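Local coordinates for thiaminase-I (Naegleria gruberi, PDB 4HCW), which is an enzyme of the thiaminase family, folded as two mixed alpha/beta lobes in the manner of periplasmic binding proteins, at residues N31-V36 / T290-L295; L118-L123 / V249-T254; D256-Y261 / S331-L336. All coordinates share one frame; numbering follows the deposited sequence.

Contact 1. Residues N31-V36 / T290-L295; sequences NLIKDV and TLVLDL
V36 points its two methyls at two leucines one turn apart on helix 290-298. CG1, set anti to the backbone N (chi1 174°), meets L291 CD2 at 3.6 Å, and CG2 meets L295 CD1 at 3.8 Å; the V36 side chain is angled across both leucines. The N of V36 bonds I33 O (3.0 Å), which keeps V36 close to L32 and I33. Deeper in, I33 and V292 cross at about a right angle, branch against branch, with I33 CG2 lying 4.1 Å from V292 CG1. The other branch of I33 leads toward L295, its CG1 approaching L295 CB at 4.4 Å. L295 CD1 also lies near the backbone at L32 O. The loop residues L17 and L37 add to this layer, on I33 and V292 respectively, while on helix 290-298 D294 OD1 bonds H311 NE2 of helix 306-313. Across the contact itself aliphatic carbons meet, together with the carbonyl oxygen of L32. Cohesion between the two segments therefore rests on dispersion and on the burial of I33 and V292, without a directional bond to fix the register.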
loop_
_atom_site.group_PDB
_atom_site.type_symbol
_atom_site.label_atom_id
_atom_site.label_comp_id
_atom_site.label_asym_id
_atom_site.label_seq_id
_atom_site.Cartn_x
_atom_site.Cartn_y
_atom_site.Cartn_z
ATOM N N ASN A 31 -7.263 -14.718 -6.876
ATOM C CA ASN A 31 -7.589 -15.919 -7.634
ATOM C C ASN A 31 -8.197 -15.586 -8.991
ATOM O O ASN A 31 -7.940 -16.272 -9.981
ATOM C CB ASN A 31 -8.530 -16.825 -6.838
ATOM C CG ASN A 31 -7.850 -17.467 -5.646
ATOM O OD1 ASN A 31 -6.633 -17.656 -5.638
ATOM N ND2 ASN A 31 -8.636 -17.812 -4.631
ATOM N N LEU A 32 -9.004 -14.530 -9.031
ATOM C CA LEU A 32 -9.610 -14.082 -10.279
ATOM C C LEU A 32 -8.542 -13.590 -11.250
ATOM O O LEU A 32 -8.607 -13.863 -12.447
ATOM C CB LEU A 32 -10.634 -12.976 -10.020
ATOM C CG LEU A 32 -11.863 -13.358 -9.192
ATOM C CD1 LEU A 32 -12.850 -12.203 -9.134
ATOM C CD2 LEU A 32 -12.523 -14.610 -9.755
ATOM N N ILE A 33 -7.558 -12.870 -10.722
ATOM C CA ILE A 33 -6.461 -12.358 -11.536
ATOM C C ILE A 33 -5.548 -13.488 -12.004
ATOM O O ILE A 33 -5.113 -13.509 -13.156
ATOM C CB ILE A 33 -5.636 -11.304 -10.770
ATOM C CG1 ILE A 33 -6.508 -10.091 -10.437
ATOM C CG2 ILE A 33 -4.421 -10.873 -11.578
ATOM C CD1 ILE A 33 -5.760 -8.974 -9.756
ATOM N N LYS A 34 -5.274 -14.432 -11.109
ATOM C CA LYS A 34 -4.424 -15.575 -11.426
ATOM C C LYS A 34 -4.980 -16.410 -12.577
ATOM O O LYS A 34 -4.223 -16.947 -13.385
ATOM C CB LYS A 34 -4.227 -16.454 -10.188
ATOM C CG LYS A 34 -2.836 -16.370 -9.580
ATOM C CD LYS A 34 -2.791 -17.019 -8.205
ATOM C CE LYS A 34 -3.250 -18.467 -8.251
ATOM N NZ LYS A 34 -3.276 -19.079 -6.893
ATOM N N ASP A 35 -6.304 -16.509 -12.654
ATOM C CA ASP A 35 -6.951 -17.306 -13.692
ATOM C C ASP A 35 -6.950 -16.604 -15.051
ATOM O O ASP A 35 -7.381 -17.176 -16.052
ATOM C CB ASP A 35 -8.382 -17.663 -13.282
ATOM C CG ASP A 35 -8.434 -18.564 -12.061
ATOM O OD1 ASP A 35 -7.469 -19.326 -11.840
ATOM O OD2 ASP A 35 -9.441 -18.512 -11.323
ATOM N N VAL A 36 -6.464 -15.368 -15.078
ATOM C CA VAL A 36 -6.419 -14.579 -16.306
ATOM C C VAL A 36 -5.006 -14.559 -16.889
ATOM O O VAL A 36 -4.821 -14.491 -18.106
ATOM C CB VAL A 36 -6.908 -13.133 -16.053
ATOM C CG1 VAL A 36 -6.732 -12.271 -17.293
ATOM C CG2 VAL A 36 -8.361 -13.138 -15.608
ATOM N N THR A 290 -5.691 -4.710 -19.830
ATOM C CA THR A 290 -6.924 -4.017 -19.469
ATOM C C THR A 290 -7.870 -4.886 -18.648
ATOM O O THR A 290 -8.639 -4.374 -17.836
ATOM C CB THR A 290 -7.666 -3.496 -20.714
ATOM O OG1 THR A 290 -7.991 -4.596 -21.574
ATOM C CG2 THR A 290 -6.800 -2.503 -21.472
ATOM N N LEU A 291 -7.816 -6.197 -18.857
ATOM C CA LEU A 291 -8.667 -7.112 -18.104
ATOM C C LEU A 291 -8.207 -7.209 -16.654
ATOM O O LEU A 291 -9.027 -7.273 -15.738
ATOM C CB LEU A 291 -8.692 -8.499 -18.753
ATOM C CG LEU A 291 -9.597 -9.532 -18.075
ATOM C CD1 LEU A 291 -11.002 -8.978 -17.884
ATOM C CD2 LEU A 291 -9.638 -10.820 -18.879
ATOM N N VAL A 292 -6.894 -7.218 -16.451
ATOM C CA VAL A 292 -6.335 -7.231 -15.106
ATOM C C VAL A 292 -6.641 -5.910 -14.407
ATOM O O VAL A 292 -7.022 -5.889 -13.237
ATOM C CB VAL A 292 -4.813 -7.465 -15.127
ATOM C CG1 VAL A 292 -4.245 -7.410 -13.718
ATOM C CG2 VAL A 292 -4.493 -8.802 -15.780
ATOM N N LEU A 293 -6.482 -4.811 -15.140
ATOM C CA LEU A 293 -6.779 -3.486 -14.612
ATOM C C LEU A 293 -8.250 -3.359 -14.226
ATOM O O LEU A 293 -8.577 -2.809 -13.175
ATOM C CB LEU A 293 -6.406 -2.401 -15.625
ATOM C CG LEU A 293 -4.920 -2.250 -15.960
ATOM C CD1 LEU A 293 -4.703 -1.096 -16.929
ATOM C CD2 LEU A 293 -4.098 -2.053 -14.697
ATOM N N ASP A 294 -9.132 -3.872 -15.079
ATOM C CA ASP A 294 -10.566 -3.819 -14.814
ATOM C C ASP A 294 -10.935 -4.641 -13.582
ATOM O O ASP A 294 -11.798 -4.247 -12.799
ATOM C CB ASP A 294 -11.367 -4.296 -16.030
ATOM C CG ASP A 294 -11.356 -3.289 -17.167
ATOM O OD1 ASP A 294 -11.287 -2.074 -16.888
ATOM O OD2 ASP A 294 -11.418 -3.714 -18.340
ATOM N N LEU A 295 -10.271 -5.780 -13.416
ATOM C CA LEU A 295 -10.492 -6.631 -12.252
ATOM C C LEU A 295 -9.989 -5.955 -10.982
ATOM O O LEU A 295 -10.604 -6.073 -9.923
ATOM C CB LEU A 295 -9.814 -7.989 -12.437
ATOM C CG LEU A 295 -10.496 -8.956 -13.408
ATOM C CD1 LEU A 295 -9.600 -10.147 -13.687
ATOM C CD2 LEU A 295 -11.835 -9.413 -12.853
#

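Contact 2. Residues L118-L123 / V249-T254; sequences LCSNFL and VQLIGT
F122 and I252 take different first torsions to reach the opposite segment: F122 CG is anti to its carbonyl carbon (chi1 -57°), whereas I252 CG1 sits between N and C (chi1 46°) and leads to CD1, 3.5 Å from L123 CB. The F122 side chain slants across V249, whose CG2 touches F122 CB at 3.6 Å, and lies side by side with L251, whose CD2 is 3.6 Å from F122 CE1. S120 CB lies over one ring face, offset toward the rim. Q250 O has two neighbours from the other segment: the ring edge at F122 CD1, in the ring plane, and L123 N, whose bond of 3.3 Å is nearly straight at the hydrogen (168°) and lies in the carbonyl plane. The return bond from Q250 N to L123 O is weak, and V249 CA adds a CA-H...O contact of 3.3 Å to the same oxygen. The two bonds make a loose antiparallel pairing of strands 110-125 and 248-250, in the thiaminase-I-like family region. The side chains of L123 and Q250 run the same way, with L123 CD2 beside Q250 OE1. Before it the strand kinks in an inverse gamma turn centred on N121. Helix 317-328 packs L322 on V249 and F326 on L251, and Q321 OE1 accepts from V249 N. Strand 260-267 lies against strand 110-125, where S120 OG bonds Y259 O and V260 touches S120.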
loop_
_atom_site.group_PDB
_atom_site.type_symbol
_atom_site.label_atom_id
_atom_site.label_comp_id
_atom_site.label_asym_id
_atom_site.label_seq_id
_atom_site.Cartn_x
_atom_site.Cartn_y
_atom_site.Cartn_z
ATOM N N LEU A 118 -0.484 0.884 -5.774
ATOM C CA LEU A 118 -0.372 2.087 -4.962
ATOM C C LEU A 118 -1.371 1.988 -3.818
ATOM O O LEU A 118 -2.553 1.732 -4.041
ATOM C CB LEU A 118 -0.655 3.331 -5.804
ATOM C CG LEU A 118 0.305 4.513 -5.641
ATOM C CD1 LEU A 118 -0.149 5.689 -6.491
ATOM C CD2 LEU A 118 0.437 4.919 -4.181
ATOM N N CYS A 119 -0.895 2.187 -2.593
ATOM C CA CYS A 119 -1.736 1.996 -1.419
ATOM C C CYS A 119 -1.509 3.090 -0.379
ATOM O O CYS A 119 -0.415 3.644 -0.283
ATOM C CB CYS A 119 -1.467 0.620 -0.807
ATOM S SG CYS A 119 -2.810 -0.030 0.198
ATOM N N SER A 120 -2.548 3.391 0.396
ATOM C CA SER A 120 -2.473 4.408 1.443
ATOM C C SER A 120 -3.682 4.340 2.372
ATOM O O SER A 120 -4.709 3.759 2.025
ATOM C CB SER A 120 -2.376 5.808 0.830
ATOM O OG SER A 120 -2.404 6.807 1.834
ATOM N N ASN A 121 -3.553 4.934 3.555
ATOM C CA ASN A 121 -4.678 5.034 4.481
ATOM C C ASN A 121 -5.517 6.273 4.195
ATOM O O ASN A 121 -5.337 7.315 4.825
ATOM C CB ASN A 121 -4.195 5.045 5.933
ATOM C CG ASN A 121 -3.661 3.699 6.383
ATOM O OD1 ASN A 121 -4.426 2.777 6.666
ATOM N ND2 ASN A 121 -2.340 3.584 6.464
ATOM N N PHE A 122 -6.435 6.154 3.243
ATOM C CA PHE A 122 -7.253 7.283 2.816
ATOM C C PHE A 122 -8.368 7.591 3.807
ATOM O O PHE A 122 -8.687 6.774 4.670
ATOM C CB PHE A 122 -7.863 7.010 1.442
ATOM C CG PHE A 122 -6.852 6.710 0.376
ATOM C CD1 PHE A 122 -6.192 7.734 -0.279
ATOM C CD2 PHE A 122 -6.571 5.401 0.018
ATOM C CE1 PHE A 122 -5.263 7.461 -1.265
ATOM C CE2 PHE A 122 -5.644 5.121 -0.966
ATOM C CZ PHE A 122 -4.989 6.152 -1.609
ATOM N N LEU A 123 -8.961 8.773 3.670
ATOM C CA LEU A 123 -10.103 9.158 4.488
ATOM C C LEU A 123 -11.393 9.057 3.686
ATOM O O LEU A 123 -11.640 9.861 2.788
ATOM C CB LEU A 123 -9.938 10.585 5.009
ATOM C CG LEU A 123 -11.085 11.129 5.864
ATOM C CD1 LEU A 123 -11.308 10.257 7.092
ATOM C CD2 LEU A 123 -10.817 12.572 6.266
ATOM N N VAL A 249 -13.142 10.738 -0.888
ATOM C CA VAL A 249 -11.903 10.096 -0.471
ATOM C C VAL A 249 -10.711 11.001 -0.784
ATOM O O VAL A 249 -10.610 11.554 -1.880
ATOM C CB VAL A 249 -11.734 8.710 -1.142
ATOM C CG1 VAL A 249 -11.931 8.809 -2.649
ATOM C CG2 VAL A 249 -10.382 8.110 -0.809
ATOM N N GLN A 250 -9.817 11.164 0.188
ATOM C CA GLN A 250 -8.688 12.077 0.032
ATOM C C GLN A 250 -7.404 11.546 0.660
ATOM O O GLN A 250 -7.428 10.620 1.470
ATOM C CB GLN A 250 -9.021 13.441 0.639
ATOM C CG GLN A 250 -9.347 13.389 2.125
ATOM C CD GLN A 250 -9.413 14.764 2.757
ATOM O OE1 GLN A 250 -10.235 15.017 3.639
ATOM N NE2 GLN A 250 -8.537 15.662 2.318
ATOM N N LEU A 251 -6.284 12.151 0.275
ATOM C CA LEU A 251 -4.995 11.857 0.882
ATOM C C LEU A 251 -4.817 12.666 2.154
ATOM O O LEU A 251 -4.694 13.891 2.107
ATOM C CB LEU A 251 -3.857 12.198 -0.078
ATOM C CG LEU A 251 -3.351 11.108 -1.018
ATOM C CD1 LEU A 251 -2.229 11.660 -1.880
ATOM C CD2 LEU A 251 -2.878 9.904 -0.221
ATOM N N ILE A 252 -4.801 11.984 3.293
ATOM C CA ILE A 252 -4.547 12.651 4.561
ATOM C C ILE A 252 -3.356 12.031 5.276
ATOM O O ILE A 252 -3.294 10.817 5.473
ATOM C CB ILE A 252 -5.772 12.606 5.491
ATOM C CG1 ILE A 252 -6.369 11.200 5.514
ATOM C CG2 ILE A 252 -6.814 13.616 5.042
ATOM C CD1 ILE A 252 -6.962 10.820 6.844
ATOM N N GLY A 253 -2.401 12.872 5.651
ATOM C CA GLY A 253 -1.291 12.422 6.464
ATOM C C GLY A 253 -1.753 12.315 7.900
ATOM O O GLY A 253 -2.670 13.024 8.313
ATOM N N THR A 254 -1.132 11.422 8.661
ATOM C CA THR A 254 -1.430 11.312 10.082
ATOM C C THR A 254 -1.006 12.608 10.769
ATOM O O THR A 254 -1.567 13.001 11.793
ATOM C CB THR A 254 -0.730 10.095 10.717
ATOM O OG1 THR A 254 -0.902 10.126 12.139
ATOM C CG2 THR A 254 0.748 10.102 10.392
#

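Contact 3. Residues D256-Y261 / S331-L336; sequences DKPYVY and SEVRVL
Y259 and R334 form the densely packed part of the contact. R334 CB sits over the centre of the Y259 ring, 3.5 Å from the centroid and 12° off the normal, a CH-pi contact in which the aliphatic root of the arginine lies on the aromatic face. The guanidinium bends away, its plane 60° from that of the ring. L336 N lies at the ring edge, and L336 CB packs on Y259 CE2. The backbones meet here too: R334 N donates to P258 O at 2.7 Å and R334 O accepts from V260 N at 3.0 Å, both nearly along the C=O axis. Next along the segments, V260 and V333 cross at about a right angle, V260 CG2 lying 3.6 Å from V333 CG1, and V335 CG2 closes on the same V260 methyl.

Toward D256 the contact becomes polar and looser. K257 lays CG over the centre of one guanidinium face of R334, while its NZ reaches E332 OE2 only at 3.7 Å, a long salt bridge matched by an equally long one to the exposed D256. The two acidic groups probably offset the repulsion between K257 and the nearby arginine. The R334 guanidinium is held by NH1 to S331 O at 3.0 Å and by NH2 to S172 O.

R334 thus bonds the residues before and after Y259, the pattern of a parallel bridge, but it stays a single bridge, consistent with segments whose directions lie 57° apart. Here the bridge links the chain leading into strand 260-267 of the large mixed sheet with the chain leading into strand 335-338, which pairs in parallel with strand 176-179.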
loop_
_atom_site.group_PDB
_atom_site.type_symbol
_atom_site.label_atom_id
_atom_site.label_comp_id
_atom_site.label_asym_id
_atom_site.label_seq_id
_atom_site.Cartn_x
_atom_site.Cartn_y
_atom_site.Cartn_z
ATOM N N ASP A 256 0.705 16.402 8.999
ATOM C CA ASP A 256 1.355 17.158 7.931
ATOM C C ASP A 256 1.450 16.370 6.624
ATOM O O ASP A 256 0.516 16.365 5.822
ATOM C CB ASP A 256 2.741 17.640 8.377
ATOM C CG ASP A 256 3.391 18.567 7.370
ATOM O OD1 ASP A 256 2.656 19.252 6.628
ATOM O OD2 ASP A 256 4.639 18.611 7.324
ATOM N N LYS A 257 2.580 15.700 6.419
ATOM C CA LYS A 257 2.844 14.995 5.167
ATOM C C LYS A 257 2.043 13.702 5.024
ATOM O O LYS A 257 1.950 12.914 5.965
ATOM C CB LYS A 257 4.340 14.702 5.023
ATOM C CG LYS A 257 5.071 15.627 4.060
ATOM C CD LYS A 257 4.916 17.087 4.450
ATOM C CE LYS A 257 5.654 17.996 3.480
ATOM N NZ LYS A 257 5.482 19.435 3.823
ATOM N N PRO A 258 1.455 13.488 3.835
ATOM C CA PRO A 258 0.731 12.256 3.509
ATOM C C PRO A 258 1.678 11.122 3.123
ATOM O O PRO A 258 2.639 11.339 2.386
ATOM C CB PRO A 258 -0.121 12.665 2.307
ATOM C CG PRO A 258 0.667 13.742 1.650
ATOM C CD PRO A 258 1.351 14.490 2.759
ATOM N N TYR A 259 1.402 9.922 3.624
ATOM C CA TYR A 259 2.225 8.756 3.327
ATOM C C TYR A 259 1.463 7.728 2.496
ATOM O O TYR A 259 0.281 7.483 2.730
ATOM C CB TYR A 259 2.726 8.108 4.620
ATOM C CG TYR A 259 3.965 8.756 5.197
ATOM C CD1 TYR A 259 3.895 9.983 5.842
ATOM C CD2 TYR A 259 5.203 8.135 5.102
ATOM C CE1 TYR A 259 5.026 10.578 6.371
ATOM C CE2 TYR A 259 6.338 8.720 5.629
ATOM C CZ TYR A 259 6.245 9.941 6.262
ATOM O OH TYR A 259 7.375 10.526 6.787
ATOM N N VAL A 260 2.148 7.135 1.522
ATOM C CA VAL A 260 1.562 6.069 0.717
ATOM C C VAL A 260 2.467 4.844 0.682
ATOM O O VAL A 260 3.668 4.935 0.943
ATOM C CB VAL A 260 1.292 6.516 -0.738
ATOM C CG1 VAL A 260 0.439 7.777 -0.768
ATOM C CG2 VAL A 260 2.602 6.722 -1.485
ATOM N N TYR A 261 1.879 3.695 0.362
ATOM C CA TYR A 261 2.634 2.463 0.183
ATOM C C TYR A 261 2.624 2.080 -1.292
ATOM O O TYR A 261 1.627 2.285 -1.984
ATOM C CB TYR A 261 2.024 1.329 1.008
ATOM C CG TYR A 261 1.909 1.615 2.489
ATOM C CD1 TYR A 261 2.997 1.447 3.336
ATOM C CD2 TYR A 261 0.706 2.036 3.043
ATOM C CE1 TYR A 261 2.893 1.701 4.691
ATOM C CE2 TYR A 261 0.594 2.292 4.397
ATOM C CZ TYR A 261 1.689 2.124 5.217
ATOM O OH TYR A 261 1.582 2.378 6.565
ATOM N N SER A 331 4.246 16.377 -4.721
ATOM C CA SER A 331 5.514 16.697 -4.075
ATOM C C SER A 331 5.468 16.486 -2.564
ATOM O O SER A 331 6.508 16.384 -1.913
ATOM C CB SER A 331 5.921 18.140 -4.385
ATOM O OG SER A 331 4.951 19.055 -3.905
ATOM N N GLU A 332 4.262 16.419 -2.011
ATOM C CA GLU A 332 4.095 16.335 -0.563
ATOM C C GLU A 332 3.999 14.895 -0.062
ATOM O O GLU A 332 4.129 14.637 1.134
ATOM C CB GLU A 332 2.861 17.130 -0.122
ATOM C CG GLU A 332 2.771 18.541 -0.704
ATOM C CD GLU A 332 3.675 19.545 -0.004
ATOM O OE1 GLU A 332 3.183 20.637 0.349
ATOM O OE2 GLU A 332 4.876 19.255 0.184
ATOM N N VAL A 333 3.777 13.960 -0.980
ATOM C CA VAL A 333 3.627 12.554 -0.617
ATOM C C VAL A 333 4.953 11.924 -0.183
ATOM O O VAL A 333 5.974 12.075 -0.857
ATOM C CB VAL A 333 3.007 11.738 -1.770
ATOM C CG1 VAL A 333 3.108 10.253 -1.490
ATOM C CG2 VAL A 333 1.557 12.141 -1.983
ATOM N N ARG A 334 4.924 11.225 0.947
ATOM C CA ARG A 334 6.109 10.564 1.484
ATOM C C ARG A 334 5.966 9.046 1.458
ATOM O O ARG A 334 4.854 8.518 1.460
ATOM C CB ARG A 334 6.372 11.032 2.918
ATOM C CG ARG A 334 6.704 12.507 3.042
ATOM C CD ARG A 334 8.006 12.828 2.334
ATOM N NE ARG A 334 8.386 14.228 2.488
ATOM C CZ ARG A 334 8.057 15.190 1.634
ATOM N NH1 ARG A 334 7.338 14.905 0.556
ATOM N NH2 ARG A 334 8.447 16.439 1.854
ATOM N N VAL A 335 7.097 8.348 1.432
ATOM C CA VAL A 335 7.101 6.887 1.447
ATOM C C VAL A 335 8.090 6.362 2.483
ATOM O O VAL A 335 9.296 6.582 2.370
ATOM C CB VAL A 335 7.467 6.303 0.068
ATOM C CG1 VAL A 335 7.584 4.787 0.148
ATOM C CG2 VAL A 335 6.438 6.707 -0.976
ATOM N N LEU A 336 7.575 5.664 3.490
ATOM C CA LEU A 336 8.416 5.121 4.551
ATOM C C LEU A 336 9.086 3.821 4.114
ATOM O O LEU A 336 8.414 2.879 3.694
ATOM C CB LEU A 336 7.590 4.891 5.818
ATOM C CG LEU A 336 8.340 4.359 7.040
ATOM C CD1 LEU A 336 9.449 5.315 7.452
ATOM C CD2 LEU A 336 7.379 4.119 8.192
#

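Contacts 2 and 3 are buried neighbours, their centres about 9 Å apart, and they touch because strands 110-125 and 260-267 lie side by side in the mixed sheet. Contact 1 is partly exposed, with its centre about 19 Å from the centre of the chain, and lies across that centre from contact 3. It packs 31-36 on helix 290-298, mainly through apolar side chains. Contact 2 adds backbone bonds of uneven quality to apolar and aromatic packing where strand 110-125 meets 249-254. Contact 3 has the shorter backbone bonds and the charged groups, which shift from anchored to loosely paired as it nears the surface.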